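Local coordinates for protein acyl-homoserine-lactone synthase (Pseudomonas aeruginosa, PDB 1RO5) that makes the quorum-sensing autoinducer N-(3-oxododecanoyl)homoserine lactone from a fatty acyl-loaded acyl carrier protein and S-adenosyl-L-methionine, at residues Val6-Arg11 and Arg126-Tyr131; Leu87-Glu92 and Phe162-Lys167; Ile137-Thr142 and Arg177-Ala182. All blocks are in the same frame, centred on the assembly; numbering follows the deposited sequence.

Contact 1: residues Val6-Arg11 and Arg126-Tyr131; sequences VQIGRR and RALARY
I8 reaches from strand 6-10 to helix 126-131 with both branches of its side chain, and Y131 takes the larger share of the meeting. The methyl CG2 sits above the centre of the tyrosine ring in a CH-pi contact, 3.8 Å from the Y131 ring centroid and only 11° off the ring normal. The two side chains run past each other in opposite senses, which carries the phenol beyond I8 towards the strand backbone; Y131 OH ends 4.4 Å from G9 CA. The other branch of I8 ends in CD1, which lies 3.9 Å from Y131 CB and 3.8 Å from A127 O. That carbonyl already accepts the helical bond from Y131 N, so the isoleucine methyl adds only van der Waals contact. A127, one turn before Y131, also meets V6, with V6 CG1 3.8 Å from A127 CB.

CG of Y131 is anti to its backbone N (chi1 -177°), which starts the ring off towards the strand, while the beta-branched I8 can serve ring and helix backbone at once. A127, with just CB, lets the helix come close where V6 and I8 both approach. No hydrogen bond joins the two segments; the contact is apolar.

The strand and helix axes are 9.7 Å apart and inclined by 34°. Strand 5-10 pairs antiparallel with strand 55-61, whose M57 touches V6, I8 and A127, and A129 of helix 118-133 packs against helix 182-189.

Contact 2: residues Leu87-Glu92 and Phe162-Lys167; sequences LLHGKE and FGPHLK
H89 NE2 donates a 2.8 Å hydrogen bond to P164 O, across the two segments. The donor lies in the carbonyl plane, on a lone pair of P164 O, but the bond is bent at the hydrogen (148°) and the acceptor stands 24° out of the imidazole plane. The same proline also covers the ring: P164 CD lies over its centre, 3.4 Å from the H89 centroid, in a CH-pi contact. CB of H89 points toward 162-167, and CG is anti to the carbonyl carbon (chi1 -65°). Histidine suits the place because one flat group offers both an N-H and an aromatic face, while proline, lacking a backbone N-H, offers a carbonyl and a polarised CD methylene.

A water gives a second polar link, donating to L87 O at 2.9 Å and more weakly to G163 O. L87 O also lies close to F162 CB.

Apolar contacts lie about this polar middle. L87 CD2 meets L166 CD1 at 3.6 Å, the two leucines sliding past each other in opposite directions. L88 and F162 instead lie side by side, pointing the same way, with L88 CD2 3.8 Å from F162 CD2. On the outer side the extended chain of K91 passes F162 O, its CE 3.1 Å from that oxygen.

A type I' turn from L88 to K91, closed by K91 N to L88 O, shapes the first loop; H89 and G90 hold its central positions with positive phi, readily adopted by G90 but less common for a residue with a side chain.

The loop 87-92 follows helix 79-82, whose L80 touches L88 and F162. Strand 171-179 pairs through A175 with F162 and through A173 with L166; in strand 139-145, L87 touches V143 and F162 touches V141.

Contact 3: residues Ile137-Thr142 and Arg177-Ala182; sequences IQTLVT and RIELNA
L140 and I178 form the hydrogen-bonded antiparallel pair at the middle of this contact, L140 N giving to I178 O at 2.9 Å and I178 N to L140 O at 2.6 Å. Beyond the strand ends the backbone link continues from L180 N to Q138 O, 2.7 Å. Packing is dense on the face carrying L140 and I178: I178 CD1 meets T142 CG2 at 3.9 Å, and L140 CD1 lies equally near L180 CD2. These branched aliphatic chains suit a buried face; S132 of helix 118-133 touches both L140 and L180.

The other face is more polar: T139 and V141 are buried, but R177 and E179 beside them are partly exposed. E179, its chain bent at chi2 (-73°), folds back beside T139, whose OG1 donates to E179 OE1 from above the carboxylate plane, 2.9 Å away; this satisfies a buried hydroxyl. R177 lays CB against V141 CG1 and then leads away, its NE bonding S160 OG and its guanidinium meeting F162 in a cation-pi contact.

N181 is the N-cap of helix 182-189, its OD1 taking a weak bond from T184 N. Antiparallel strands joined this way, with helices packed on the sheet, belong to the alpha-beta-alpha sandwich of the autoinducer synthases, in the acetyltransferase clan.

All three contacts reach the same mixed sheet. Contacts 1 and 2 lie on opposite sides of the chain's centre, their own centres about 27 Å apart, and do not touch. Contact 3 lies nearer to each, with its centre about 14 Å from that of contact 1 and about 17 Å from that of contact 2. It meets contact 1 where L180 CD1 packs 4.1 Å from A129 O, and helix 118-133 leads along the chain into strand 139-145. F162 and R177 connect it with contact 2, and F162 CZ also lies 4.0 Å from V141 CG1. The zinc ion is bound by G1, S2 and H3, about 11 Å from the V6 side chain.

Contact 1: residues Val6-Arg11 and Arg126-Tyr131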
loop_
_atom_site.group_PDB
_atom_site.type_symbol
_atom_site.label_atom_id
_atom_site.label_comp_id
_atom_site.label_asym_id
_atom_site.label_seq_id
_atom_site.Cartn_x
_atom_site.Cartn_y
_atom_site.Cartn_z
ATOM N N VAL A 6 -10.951 1.642 9.937
ATOM C CA VAL A 6 -9.604 1.507 9.378
ATOM C C VAL A 6 -8.621 1.224 10.538
ATOM O O VAL A 6 -8.598 2.002 11.478
ATOM C CB VAL A 6 -9.212 2.762 8.667
ATOM C CG1 VAL A 6 -7.761 2.672 8.149
ATOM C CG2 VAL A 6 -10.110 3.040 7.483
ATOM N N GLN A 7 -7.848 0.135 10.525
ATOM C CA GLN A 7 -6.755 -0.007 11.456
ATOM C C GLN A 7 -5.333 0.024 10.854
ATOM O O GLN A 7 -5.049 -0.589 9.827
ATOM C CB GLN A 7 -6.879 -1.318 12.225
ATOM C CG GLN A 7 -8.280 -1.717 12.586
ATOM C CD GLN A 7 -8.239 -2.841 13.564
ATOM O OE1 GLN A 7 -7.257 -2.966 14.362
ATOM N NE2 GLN A 7 -9.242 -3.706 13.491
ATOM N N ILE A 8 -4.441 0.718 11.519
ATOM C CA ILE A 8 -3.086 0.755 11.131
ATOM C C ILE A 8 -2.171 0.455 12.307
ATOM O O ILE A 8 -2.248 1.119 13.344
ATOM C CB ILE A 8 -2.750 2.042 10.550
ATOM C CG1 ILE A 8 -3.798 2.474 9.523
ATOM C CG2 ILE A 8 -1.405 1.933 9.774
ATOM C CD1 ILE A 8 -3.407 3.764 8.725
ATOM N N GLY A 9 -1.309 -0.559 12.161
ATOM C CA GLY A 9 -0.427 -0.972 13.224
ATOM C C GLY A 9 0.574 -2.014 12.731
ATOM O O GLY A 9 0.489 -2.543 11.607
ATOM N N ARG A 10 1.484 -2.352 13.614
ATOM C CA ARG A 10 2.495 -3.332 13.378
ATOM C C ARG A 10 1.819 -4.673 13.412
ATOM O O ARG A 10 0.796 -4.791 14.037
ATOM C CB ARG A 10 3.554 -3.203 14.468
ATOM C CG ARG A 10 4.554 -1.940 14.236
ATOM C CD ARG A 10 5.606 -1.706 15.418
ATOM N NE ARG A 10 5.905 -0.262 15.634
ATOM C CZ ARG A 10 6.552 0.276 16.699
ATOM N NH1 ARG A 10 7.031 -0.512 17.694
ATOM N NH2 ARG A 10 6.726 1.606 16.772
ATOM N N ARG A 11 2.377 -5.619 12.659
ATOM C CA ARG A 11 1.862 -6.965 12.535
ATOM C C ARG A 11 1.513 -7.546 13.865
ATOM O O ARG A 11 0.461 -8.111 13.967
ATOM C CB ARG A 11 2.890 -7.902 11.828
ATOM C CG ARG A 11 2.516 -9.353 11.790
ATOM C CD ARG A 11 3.411 -10.182 10.894
ATOM N NE ARG A 11 2.906 -11.551 10.842
ATOM C CZ ARG A 11 2.081 -11.997 9.913
ATOM N NH1 ARG A 11 1.599 -11.169 8.963
ATOM N NH2 ARG A 11 1.626 -13.242 9.940
ATOM N N ARG A 126 -5.926 8.497 2.718
ATOM C CA ARG A 126 -6.156 9.576 3.677
ATOM C C ARG A 126 -5.672 9.093 4.958
ATOM O O ARG A 126 -5.003 9.853 5.634
ATOM C CB ARG A 126 -7.626 10.018 3.890
ATOM C CG ARG A 126 -8.359 10.374 2.623
ATOM C CD ARG A 126 -9.794 10.967 2.789
ATOM N NE ARG A 126 -10.039 11.666 1.530
ATOM C CZ ARG A 126 -11.084 12.463 1.247
ATOM N NH1 ARG A 126 -12.081 12.642 2.127
ATOM N NH2 ARG A 126 -11.140 13.074 0.066
ATOM N N ALA A 127 -6.083 7.885 5.345
ATOM C CA ALA A 127 -5.676 7.329 6.661
ATOM C C ALA A 127 -4.167 7.034 6.674
ATOM O O ALA A 127 -3.451 7.391 7.636
ATOM C CB ALA A 127 -6.454 6.016 6.938
ATOM N N LEU A 128 -3.679 6.482 5.544
ATOM C CA LEU A 128 -2.281 6.140 5.465
ATOM C C LEU A 128 -1.342 7.339 5.475
ATOM O O LEU A 128 -0.338 7.351 6.190
ATOM C CB LEU A 128 -2.044 5.272 4.263
ATOM C CG LEU A 128 -0.747 4.518 4.117
ATOM C CD1 LEU A 128 -0.373 3.821 5.413
ATOM C CD2 LEU A 128 -1.176 3.498 3.141
ATOM N N ALA A 129 -1.685 8.369 4.699
ATOM C CA ALA A 129 -0.808 9.531 4.602
ATOM C C ALA A 129 -0.696 10.290 5.962
ATOM O O ALA A 129 0.287 10.907 6.290
ATOM C CB ALA A 129 -1.291 10.418 3.530
ATOM N N ARG A 130 -1.743 10.206 6.739
ATOM C CA ARG A 130 -1.842 10.839 8.015
ATOM C C ARG A 130 -1.045 10.123 9.109
ATOM O O ARG A 130 -0.323 10.763 9.923
ATOM C CB ARG A 130 -3.354 10.810 8.390
ATOM C CG ARG A 130 -3.537 11.218 9.845
ATOM C CD ARG A 130 -4.942 11.349 10.343
ATOM N NE ARG A 130 -4.849 10.960 11.760
ATOM C CZ ARG A 130 -5.644 10.058 12.359
ATOM N NH1 ARG A 130 -6.613 9.451 11.657
ATOM N NH2 ARG A 130 -5.474 9.767 13.667
ATOM N N TYR A 131 -1.229 8.800 9.176
ATOM C CA TYR A 131 -0.436 7.954 9.999
ATOM C C TYR A 131 1.017 8.101 9.631
ATOM O O TYR A 131 1.852 8.145 10.479
ATOM C CB TYR A 131 -0.811 6.529 9.757
ATOM C CG TYR A 131 -0.048 5.535 10.654
ATOM C CD1 TYR A 131 -0.450 5.332 11.996
ATOM C CD2 TYR A 131 1.000 4.788 10.152
ATOM C CE1 TYR A 131 0.204 4.397 12.799
ATOM C CE2 TYR A 131 1.701 3.830 10.962
ATOM C CZ TYR A 131 1.317 3.665 12.301
ATOM O OH TYR A 131 1.983 2.707 13.127
#

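Contact 2: residues Leu87-Glu92 and Phe162-Lys167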
loop_
_atom_site.group_PDB
_atom_site.type_symbol
_atom_site.label_atom_id
_atom_site.label_comp_id
_atom_site.label_asym_id
_atom_site.label_seq_id
_atom_site.Cartn_x
_atom_site.Cartn_y
_atom_site.Cartn_z
ATOM N N LEU A 87 12.979 -1.775 -11.624
ATOM C CA LEU A 87 12.120 -0.605 -11.742
ATOM C C LEU A 87 12.810 0.632 -11.202
ATOM O O LEU A 87 12.297 1.768 -11.331
ATOM C CB LEU A 87 10.782 -0.834 -11.075
ATOM C CG LEU A 87 9.920 -1.912 -11.770
ATOM C CD1 LEU A 87 8.553 -2.172 -11.115
ATOM C CD2 LEU A 87 9.628 -1.607 -13.193
ATOM N N LEU A 88 13.941 0.426 -10.545
ATOM C CA LEU A 88 14.774 1.571 -10.093
ATOM C C LEU A 88 15.503 2.258 -11.283
ATOM O O LEU A 88 16.028 3.346 -11.128
ATOM C CB LEU A 88 15.861 1.019 -9.132
ATOM C CG LEU A 88 15.328 0.775 -7.724
ATOM C CD1 LEU A 88 16.342 0.076 -6.838
ATOM C CD2 LEU A 88 14.794 2.201 -7.159
ATOM N N HIS A 89 15.626 1.553 -12.416
ATOM C CA HIS A 89 16.388 2.018 -13.592
ATOM C C HIS A 89 17.810 2.482 -13.204
ATOM O O HIS A 89 18.206 3.575 -13.520
ATOM C CB HIS A 89 15.543 3.063 -14.379
ATOM C CG HIS A 89 14.308 2.436 -14.967
ATOM N ND1 HIS A 89 14.368 1.548 -16.042
ATOM C CD2 HIS A 89 13.023 2.387 -14.504
ATOM C CE1 HIS A 89 13.167 1.016 -16.235
ATOM N NE2 HIS A 89 12.325 1.560 -15.361
ATOM N N GLY A 90 18.502 1.685 -12.413
ATOM C CA GLY A 90 19.854 2.027 -12.031
ATOM C C GLY A 90 19.984 3.120 -10.983
ATOM O O GLY A 90 21.099 3.320 -10.484
ATOM N N LYS A 91 18.893 3.819 -10.615
ATOM C CA LYS A 91 18.934 4.770 -9.475
ATOM C C LYS A 91 19.110 4.063 -8.153
ATOM O O LYS A 91 18.970 2.788 -7.991
ATOM C CB LYS A 91 17.715 5.634 -9.429
ATOM C CG LYS A 91 17.302 6.048 -10.839
ATOM C CD LYS A 91 16.319 7.244 -10.909
ATOM C CE LYS A 91 16.175 7.721 -12.369
ATOM N NZ LYS A 91 15.287 8.967 -12.453
ATOM N N GLU A 92 19.507 4.834 -7.171
ATOM C CA GLU A 92 19.794 4.219 -5.939
ATOM C C GLU A 92 18.435 3.951 -5.217
ATOM O O GLU A 92 17.496 4.763 -5.319
ATOM C CB GLU A 92 20.644 5.196 -5.136
ATOM C CG GLU A 92 20.939 4.656 -3.721
ATOM C CD GLU A 92 22.027 5.452 -2.996
ATOM O OE1 GLU A 92 21.820 6.704 -2.781
ATOM O OE2 GLU A 92 23.055 4.809 -2.626
ATOM N N PHE A 162 10.249 6.442 -10.900
ATOM C CA PHE A 162 11.685 6.240 -10.946
ATOM C C PHE A 162 12.212 6.083 -12.397
ATOM O O PHE A 162 13.388 6.358 -12.685
ATOM C CB PHE A 162 12.042 4.959 -10.118
ATOM C CG PHE A 162 12.072 5.215 -8.630
ATOM C CD1 PHE A 162 10.871 5.247 -7.917
ATOM C CD2 PHE A 162 13.289 5.558 -7.945
ATOM C CE1 PHE A 162 10.849 5.416 -6.503
ATOM C CE2 PHE A 162 13.283 5.845 -6.560
ATOM C CZ PHE A 162 12.081 5.763 -5.817
ATOM N N GLY A 163 11.391 5.540 -13.290
ATOM C CA GLY A 163 11.783 5.295 -14.632
ATOM C C GLY A 163 10.586 4.698 -15.386
ATOM O O GLY A 163 9.461 4.657 -14.904
ATOM N N PRO A 164 10.821 4.239 -16.608
ATOM C CA PRO A 164 9.724 3.647 -17.439
ATOM C C PRO A 164 8.981 2.475 -16.737
ATOM O O PRO A 164 9.653 1.755 -16.016
ATOM C CB PRO A 164 10.438 3.083 -18.703
ATOM C CG PRO A 164 11.784 3.905 -18.749
ATOM C CD PRO A 164 12.135 4.347 -17.280
ATOM N N HIS A 165 7.682 2.276 -16.970
ATOM C CA HIS A 165 7.020 1.065 -16.558
ATOM C C HIS A 165 7.587 -0.178 -17.312
ATOM O O HIS A 165 8.157 -0.020 -18.392
ATOM C CB HIS A 165 5.561 1.174 -16.835
ATOM C CG HIS A 165 5.261 1.392 -18.282
ATOM N ND1 HIS A 165 5.077 2.655 -18.825
ATOM C CD2 HIS A 165 5.122 0.523 -19.307
ATOM C CE1 HIS A 165 4.871 2.549 -20.132
ATOM N NE2 HIS A 165 4.877 1.264 -20.446
ATOM N N LEU A 166 7.399 -1.391 -16.758
ATOM C CA LEU A 166 7.918 -2.641 -17.320
ATOM C C LEU A 166 6.816 -3.687 -17.203
ATOM O O LEU A 166 5.950 -3.575 -16.349
ATOM C CB LEU A 166 9.231 -3.123 -16.614
ATOM C CG LEU A 166 10.529 -2.308 -16.747
ATOM C CD1 LEU A 166 11.675 -2.909 -15.824
ATOM C CD2 LEU A 166 11.063 -2.241 -18.316
ATOM N N LYS A 167 6.814 -4.647 -18.096
ATOM C CA LYS A 167 5.853 -5.700 -18.031
ATOM C C LYS A 167 6.229 -6.626 -16.865
ATOM O O LYS A 167 7.271 -7.303 -16.881
ATOM C CB LYS A 167 5.750 -6.454 -19.368
ATOM C CG LYS A 167 4.783 -7.706 -19.459
ATOM C CD LYS A 167 5.372 -8.791 -20.410
ATOM C CE LYS A 167 4.584 -10.176 -20.385
ATOM N NZ LYS A 167 4.970 -11.297 -19.315
HETATM O O HOH W 1 9.742 2.496 -12.490
#

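Contact 3: residues Ile137-Thr142 and Arg177-Ala182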
loop_
_atom_site.group_PDB
_atom_site.type_symbol
_atom_site.label_atom_id
_atom_site.label_comp_id
_atom_site.label_asym_id
_atom_site.label_seq_id
_atom_site.Cartn_x
_atom_site.Cartn_y
_atom_site.Cartn_z
ATOM N N ILE A 137 7.057 10.818 8.378
ATOM C CA ILE A 137 7.434 10.304 7.080
ATOM C C ILE A 137 7.170 11.368 5.939
ATOM O O ILE A 137 6.047 11.890 5.822
ATOM C CB ILE A 137 6.670 8.983 6.806
ATOM C CG1 ILE A 137 6.899 7.940 7.917
ATOM C CG2 ILE A 137 6.873 8.550 5.295
ATOM C CD1 ILE A 137 8.359 7.412 8.044
ATOM N N GLN A 138 8.131 11.640 5.066
ATOM C CA GLN A 138 7.833 12.575 3.987
ATOM C C GLN A 138 7.459 11.980 2.641
ATOM O O GLN A 138 6.904 12.697 1.826
ATOM C CB GLN A 138 9.002 13.512 3.697
ATOM C CG GLN A 138 10.269 13.022 4.131
ATOM C CD GLN A 138 10.771 13.752 5.460
ATOM O OE1 GLN A 138 11.922 14.166 5.499
ATOM N NE2 GLN A 138 9.910 13.851 6.541
ATOM N N THR A 139 7.780 10.705 2.425
ATOM C CA THR A 139 7.670 10.042 1.164
ATOM C C THR A 139 7.241 8.572 1.293
ATOM O O THR A 139 7.788 7.796 2.089
ATOM C CB THR A 139 9.027 10.046 0.462
ATOM O OG1 THR A 139 9.490 11.361 0.260
ATOM C CG2 THR A 139 8.897 9.466 -1.066
ATOM N N LEU A 140 6.325 8.186 0.446
ATOM C CA LEU A 140 5.978 6.802 0.237
ATOM C C LEU A 140 6.454 6.285 -1.127
ATOM O O LEU A 140 6.279 6.966 -2.180
ATOM C CB LEU A 140 4.496 6.688 0.330
ATOM C CG LEU A 140 3.979 7.036 1.747
ATOM C CD1 LEU A 140 2.509 6.817 1.768
ATOM C CD2 LEU A 140 4.588 6.280 2.941
ATOM N N VAL A 141 7.144 5.146 -1.178
ATOM C CA VAL A 141 7.431 4.575 -2.461
ATOM C C VAL A 141 6.619 3.265 -2.634
ATOM O O VAL A 141 6.161 2.673 -1.656
ATOM C CB VAL A 141 8.930 4.322 -2.624
ATOM C CG1 VAL A 141 9.662 5.632 -2.618
ATOM C CG2 VAL A 141 9.487 3.351 -1.540
ATOM N N THR A 142 6.379 2.845 -3.863
ATOM C CA THR A 142 5.660 1.605 -4.069
ATOM C C THR A 142 5.892 1.092 -5.488
ATOM O O THR A 142 6.151 1.863 -6.394
ATOM C CB THR A 142 4.171 1.814 -3.744
ATOM O OG1 THR A 142 3.445 0.600 -3.942
ATOM C CG2 THR A 142 3.562 2.821 -4.763
ATOM N N ARG A 177 7.289 7.308 -6.575
ATOM C CA ARG A 177 7.451 8.066 -5.313
ATOM C C ARG A 177 6.313 9.022 -5.004
ATOM O O ARG A 177 5.923 9.730 -5.888
ATOM C CB ARG A 177 8.880 8.626 -5.078
ATOM C CG ARG A 177 9.414 9.514 -5.992
ATOM C CD ARG A 177 10.981 9.487 -6.161
ATOM N NE ARG A 177 11.266 9.928 -7.574
ATOM C CZ ARG A 177 12.360 9.641 -8.283
ATOM N NH1 ARG A 177 13.334 8.919 -7.690
ATOM N NH2 ARG A 177 12.483 10.099 -9.585
ATOM N N ILE A 178 5.665 8.922 -3.834
ATOM C CA ILE A 178 4.471 9.680 -3.580
ATOM C C ILE A 178 4.956 10.624 -2.492
ATOM O O ILE A 178 5.134 10.159 -1.354
ATOM C CB ILE A 178 3.373 8.890 -2.928
ATOM C CG1 ILE A 178 2.649 7.925 -3.846
ATOM C CG2 ILE A 178 2.173 9.790 -2.650
ATOM C CD1 ILE A 178 3.230 6.671 -4.017
ATOM N N GLU A 179 5.172 11.926 -2.797
ATOM C CA GLU A 179 5.600 12.915 -1.775
ATOM C C GLU A 179 4.458 13.268 -0.892
ATOM O O GLU A 179 3.354 13.566 -1.384
ATOM C CB GLU A 179 6.164 14.118 -2.466
ATOM C CG GLU A 179 7.334 13.697 -3.360
ATOM C CD GLU A 179 8.540 13.345 -2.546
ATOM O OE1 GLU A 179 8.581 13.662 -1.289
ATOM O OE2 GLU A 179 9.421 12.717 -3.144
ATOM N N LEU A 180 4.618 13.171 0.416
ATOM C CA LEU A 180 3.442 13.561 1.247
ATOM C C LEU A 180 3.455 15.116 1.601
ATOM O O LEU A 180 3.224 15.525 2.756
ATOM C CB LEU A 180 3.329 12.694 2.535
ATOM C CG LEU A 180 3.485 11.140 2.359
ATOM C CD1 LEU A 180 3.390 10.466 3.685
ATOM C CD2 LEU A 180 2.321 10.678 1.453
ATOM N N ASN A 181 3.761 15.940 0.594
ATOM C CA ASN A 181 3.876 17.371 0.784
ATOM C C ASN A 181 2.469 17.998 0.739
ATOM O O ASN A 181 1.381 17.350 0.858
ATOM C CB ASN A 181 4.831 17.945 -0.297
ATOM C CG ASN A 181 4.369 17.585 -1.689
ATOM O OD1 ASN A 181 3.191 17.304 -1.887
ATOM N ND2 ASN A 181 5.278 17.542 -2.641
ATOM N N ALA A 182 2.496 19.317 0.541
ATOM C CA ALA A 182 1.347 20.203 0.577
ATOM C C ALA A 182 0.396 19.848 -0.538
ATOM O O ALA A 182 -0.888 19.753 -0.338
ATOM C CB ALA A 182 1.932 21.756 0.411
#